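Putative aldo/keto reductase (Salmonella enterica subsp. enterica serovar Typhimurium, PDB 4R9O) probably acts as an NADP-dependent oxidoreductase of the aldo/keto reductase family, built on a TIM barrel, whose natural substrate is not established. Local coordinates at residues E232-A242 against L281-I291. Sequence-based numbering, arbitrary orientation.
Sequences ELSVIAQELNA and LSLTRQQWFRI
E239 reaches across to R290 with its chain extended beyond CG and is gripped end-on by both terminal nitrogens of the guanidinium. R290 NH1 lies 2.6 Å from E239 OE2, on the syn lone pair. R290 NH2 bonds to E239 OE1 at 3.1 Å, from somewhat out of the carboxylate plane. The anti lone pair of OE2 goes to Q287, whose NE2 donates at 3.2 Å in a fairly straight bond (163°), with amide and carboxylate nearly coplanar. Three N-H groups thus fix the rotation of an exposed carboxylate. A bend at chi3 (-63°) folds the R290 chain and brings one guanidinium face over I236 CG1, which sits toward the rim of the group. E232, two turns earlier on the same helix as E239, sets its carboxylate almost perpendicular to the guanidinium and adds only a long salt bridge from OE2 to R290 NH2.

The other end of the Q287 amide is held too: OE1 accepts from T284 N at 3.0 Å, and T284 OG1 in turn accepts from Q287 N, a capping box that starts helix 285-296. L240 CD2 packs against this same amide and against S282 O, while its CD1 meets L283 CD1 at 3.7 Å. Deeper between the helices, I291 CD1 is wedged against I236 CD1 at 3.3 Å and L233 CD2 at 3.4 Å, both tighter than usual for carbons. Helix 245-254 backs this layer, with V248 on L233 and W252 on I291. At the far end A242, just past the Schellman motif at N241, touches L281.

Segments 232-240 and 285-291 run antiparallel (166°), joining the C-terminal helix 285-296 to helix 227-240, which follows the probable NADP-binding loop of this aldo/keto reductase TIM barrel.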
loop_
_atom_site.group_PDB
_atom_site.type_symbol
_atom_site.label_atom_id
_atom_site.label_comp_id
_atom_site.label_asym_id
_atom_site.label_seq_id
_atom_site.Cartn_x
_atom_site.Cartn_y
_atom_site.Cartn_z
ATOM N N GLU C 232 -25.217 -6.664 12.631
ATOM C CA GLU C 232 -24.466 -7.050 13.828
ATOM C C GLU C 232 -24.595 -5.970 14.909
ATOM O O GLU C 232 -24.597 -6.270 16.102
ATOM C CB GLU C 232 -22.992 -7.308 13.507
ATOM C CG GLU C 232 -22.357 -8.488 14.256
ATOM C CD GLU C 232 -21.969 -8.156 15.691
ATOM O OE1 GLU C 232 -21.877 -6.955 16.026
ATOM O OE2 GLU C 232 -21.746 -9.102 16.482
ATOM N N LEU C 233 -24.704 -4.714 14.489
ATOM C CA LEU C 233 -25.014 -3.635 15.420
ATOM C C LEU C 233 -26.418 -3.835 16.032
ATOM O O LEU C 233 -26.657 -3.469 17.184
ATOM C CB LEU C 233 -24.920 -2.274 14.717
ATOM C CG LEU C 233 -23.522 -1.653 14.552
ATOM C CD1 LEU C 233 -23.492 -0.634 13.400
ATOM C CD2 LEU C 233 -23.092 -0.983 15.840
ATOM N N SER C 234 -27.331 -4.426 15.263
ATOM C CA SER C 234 -28.694 -4.667 15.742
ATOM C C SER C 234 -28.722 -5.766 16.795
ATOM O O SER C 234 -29.567 -5.753 17.688
ATOM C CB SER C 234 -29.628 -5.041 14.590
ATOM O OG SER C 234 -29.834 -3.940 13.730
ATOM N N VAL C 235 -27.799 -6.716 16.680
ATOM C CA VAL C 235 -27.676 -7.788 17.665
ATOM C C VAL C 235 -27.194 -7.232 19.003
ATOM O O VAL C 235 -27.706 -7.574 20.071
ATOM C CB VAL C 235 -26.700 -8.886 17.188
ATOM C CG1 VAL C 235 -26.569 -9.976 18.245
ATOM C CG2 VAL C 235 -27.164 -9.470 15.861
ATOM N N ILE C 236 -26.190 -6.367 18.937
ATOM C CA ILE C 236 -25.659 -5.743 20.135
ATOM C C ILE C 236 -26.648 -4.733 20.715
ATOM O O ILE C 236 -26.744 -4.576 21.938
ATOM C CB ILE C 236 -24.296 -5.097 19.843
ATOM C CG1 ILE C 236 -23.267 -6.214 19.657
ATOM C CG2 ILE C 236 -23.883 -4.150 20.950
ATOM C CD1 ILE C 236 -21.926 -5.763 19.233
ATOM N N ALA C 237 -27.411 -4.082 19.845
ATOM C CA ALA C 237 -28.492 -3.208 20.296
ATOM C C ALA C 237 -29.474 -3.993 21.158
ATOM O O ALA C 237 -29.786 -3.584 22.280
ATOM C CB ALA C 237 -29.205 -2.574 19.120
ATOM N N GLN C 238 -29.945 -5.125 20.641
ATOM C CA GLN C 238 -30.873 -5.981 21.388
ATOM C C GLN C 238 -30.298 -6.391 22.738
ATOM O O GLN C 238 -30.995 -6.353 23.750
ATOM C CB GLN C 238 -31.237 -7.228 20.582
ATOM C CG GLN C 238 -32.071 -6.942 19.343
ATOM C CD GLN C 238 -32.374 -8.195 18.534
ATOM O OE1 GLN C 238 -31.636 -9.184 18.593
ATOM N NE2 GLN C 238 -33.469 -8.163 17.777
ATOM N N GLU C 239 -29.022 -6.767 22.749
ATOM C CA GLU C 239 -28.339 -7.123 23.991
ATOM C C GLU C 239 -28.373 -5.983 25.005
ATOM O O GLU C 239 -28.421 -6.219 26.205
ATOM C CB GLU C 239 -26.884 -7.507 23.714
ATOM C CG GLU C 239 -26.705 -8.787 22.923
ATOM C CD GLU C 239 -25.247 -9.077 22.617
ATOM O OE1 GLU C 239 -24.971 -10.114 21.979
ATOM O OE2 GLU C 239 -24.379 -8.268 23.013
ATOM N N LEU C 240 -28.336 -4.748 24.513
ATOM C CA LEU C 240 -28.290 -3.576 25.381
ATOM C C LEU C 240 -29.672 -2.974 25.613
ATOM O O LEU C 240 -29.811 -2.003 26.357
ATOM C CB LEU C 240 -27.354 -2.514 24.786
ATOM C CG LEU C 240 -25.862 -2.856 24.708
ATOM C CD1 LEU C 240 -25.137 -1.883 23.811
ATOM C CD2 LEU C 240 -25.227 -2.865 26.089
ATOM N N ASN C 241 -30.684 -3.559 24.976
ATOM C CA ASN C 241 -32.032 -2.991 24.949
ATOM C C ASN C 241 -32.014 -1.568 24.426
ATOM O O ASN C 241 -32.752 -0.713 24.909
ATOM C CB ASN C 241 -32.673 -3.028 26.334
ATOM C CG ASN C 241 -32.695 -4.414 26.913
ATOM O OD1 ASN C 241 -33.145 -5.363 26.267
ATOM N ND2 ASN C 241 -32.184 -4.553 28.132
ATOM N N ALA C 242 -31.151 -1.324 23.443
ATOM C CA ALA C 242 -31.064 -0.023 22.798
ATOM C C ALA C 242 -32.159 0.133 21.745
ATOM O O ALA C 242 -32.437 -0.785 20.973
ATOM C CB ALA C 242 -29.684 0.172 22.169
ATOM N N LEU C 281 -25.953 4.192 27.863
ATOM C CA LEU C 281 -25.695 2.831 27.404
ATOM C C LEU C 281 -24.416 2.233 28.006
ATOM O O LEU C 281 -23.365 2.875 28.012
ATOM C CB LEU C 281 -25.598 2.808 25.878
ATOM C CG LEU C 281 -26.755 2.198 25.092
ATOM C CD1 LEU C 281 -28.064 2.870 25.453
ATOM C CD2 LEU C 281 -26.486 2.305 23.595
ATOM N N SER C 282 -24.519 0.996 28.485
ATOM C CA SER C 282 -23.398 0.291 29.106
ATOM C C SER C 282 -22.663 -0.598 28.108
ATOM O O SER C 282 -22.798 -1.817 28.143
ATOM C CB SER C 282 -23.889 -0.568 30.279
ATOM O OG SER C 282 -24.771 0.152 31.116
ATOM N N LEU C 283 -21.893 0.003 27.212
ATOM C CA LEU C 283 -21.147 -0.785 26.238
ATOM C C LEU C 283 -19.941 -1.437 26.914
ATOM O O LEU C 283 -19.070 -0.739 27.427
ATOM C CB LEU C 283 -20.696 0.090 25.061
ATOM C CG LEU C 283 -20.320 -0.620 23.757
ATOM C CD1 LEU C 283 -21.531 -1.268 23.121
ATOM C CD2 LEU C 283 -19.685 0.353 22.792
ATOM N N THR C 284 -19.909 -2.767 26.941
ATOM C CA THR C 284 -18.770 -3.490 27.511
ATOM C C THR C 284 -17.576 -3.495 26.556
ATOM O O THR C 284 -17.706 -3.110 25.391
ATOM C CB THR C 284 -19.122 -4.938 27.831
ATOM O OG1 THR C 284 -19.330 -5.649 26.605
ATOM C CG2 THR C 284 -20.394 -5.011 28.686
ATOM N N ARG C 285 -16.421 -3.953 27.038
ATOM C CA ARG C 285 -15.244 -4.050 26.176
ATOM C C ARG C 285 -15.478 -5.042 25.035
ATOM O O ARG C 285 -15.197 -4.732 23.881
ATOM C CB ARG C 285 -13.996 -4.439 26.978
ATOM C CG ARG C 285 -13.210 -3.232 27.462
ATOM C CD ARG C 285 -12.006 -3.607 28.283
ATOM N NE ARG C 285 -11.232 -2.422 28.664
ATOM C CZ ARG C 285 -10.214 -1.917 27.964
ATOM N NH1 ARG C 285 -9.826 -2.490 26.825
ATOM N NH2 ARG C 285 -9.574 -0.838 28.410
ATOM N N GLN C 286 -16.016 -6.219 25.347
ATOM C CA GLN C 286 -16.203 -7.238 24.321
ATOM C C GLN C 286 -17.191 -6.768 23.262
ATOM O O GLN C 286 -17.030 -7.074 22.084
ATOM C CB GLN C 286 -16.654 -8.559 24.942
ATOM C CG GLN C 286 -15.564 -9.220 25.774
ATOM C CD GLN C 286 -15.917 -10.629 26.240
ATOM O OE1 GLN C 286 -15.694 -10.969 27.393
ATOM N NE2 GLN C 286 -16.438 -11.454 25.339
ATOM N N GLN C 287 -18.193 -6.000 23.681
ATOM C CA GLN C 287 -19.142 -5.427 22.738
ATOM C C GLN C 287 -18.449 -4.395 21.865
ATOM O O GLN C 287 -18.665 -4.369 20.662
ATOM C CB GLN C 287 -20.340 -4.805 23.467
ATOM C CG GLN C 287 -21.318 -5.837 24.005
ATOM C CD GLN C 287 -22.363 -5.233 24.936
ATOM O OE1 GLN C 287 -22.140 -4.184 25.549
ATOM N NE2 GLN C 287 -23.513 -5.892 25.037
ATOM N N TRP C 288 -17.601 -3.565 22.468
ATOM C CA TRP C 288 -16.856 -2.568 21.714
ATOM C C TRP C 288 -15.964 -3.261 20.692
ATOM O O TRP C 288 -15.870 -2.836 19.547
ATOM C CB TRP C 288 -16.014 -1.683 22.645
ATOM C CG TRP C 288 -15.389 -0.492 21.950
ATOM C CD1 TRP C 288 -15.906 0.769 21.868
ATOM C CD2 TRP C 288 -14.139 -0.454 21.242
ATOM N NE1 TRP C 288 -15.067 1.586 21.149
ATOM C CE2 TRP C 288 -13.969 0.859 20.757
ATOM C CE3 TRP C 288 -13.146 -1.403 20.973
ATOM C CZ2 TRP C 288 -12.852 1.250 20.013
ATOM C CZ3 TRP C 288 -12.031 -1.014 20.246
ATOM C CH2 TRP C 288 -11.892 0.303 19.770
ATOM N N PHE C 289 -15.316 -4.341 21.104
ATOM C CA PHE C 289 -14.368 -5.010 20.221
ATOM C C PHE C 289 -15.079 -5.824 19.144
ATOM O O PHE C 289 -14.604 -5.911 18.004
ATOM C CB PHE C 289 -13.406 -5.871 21.038
ATOM C CG PHE C 289 -12.246 -5.084 21.598
ATOM C CD1 PHE C 289 -11.166 -4.761 20.795
ATOM C CD2 PHE C 289 -12.253 -4.641 22.912
ATOM C CE1 PHE C 289 -10.105 -4.024 21.291
ATOM C CE2 PHE C 289 -11.185 -3.908 23.418
ATOM C CZ PHE C 289 -10.116 -3.602 22.607
ATOM N N ARG C 290 -16.229 -6.383 19.498
ATOM C CA ARG C 290 -17.081 -7.070 18.533
ATOM C C ARG C 290 -17.530 -6.119 17.432
ATOM O O ARG C 290 -17.543 -6.478 16.256
ATOM C CB ARG C 290 -18.310 -7.670 19.211
ATOM C CG ARG C 290 -18.318 -9.174 19.276
ATOM C CD ARG C 290 -19.740 -9.676 19.503
ATOM N NE ARG C 290 -20.274 -9.225 20.785
ATOM C CZ ARG C 290 -21.559 -9.280 21.128
ATOM N NH1 ARG C 290 -21.942 -8.847 22.321
ATOM N NH2 ARG C 290 -22.457 -9.767 20.280
ATOM N N ILE C 291 -17.923 -4.913 17.828
ATOM C CA ILE C 291 -18.233 -3.849 16.879
ATOM C C ILE C 291 -17.055 -3.517 15.968
ATOM O O ILE C 291 -17.195 -3.487 14.748
ATOM C CB ILE C 291 -18.654 -2.569 17.591
ATOM C CG1 ILE C 291 -19.977 -2.801 18.289
ATOM C CG2 ILE C 291 -18.852 -1.444 16.578
ATOM C CD1 ILE C 291 -20.984 -3.241 17.311
#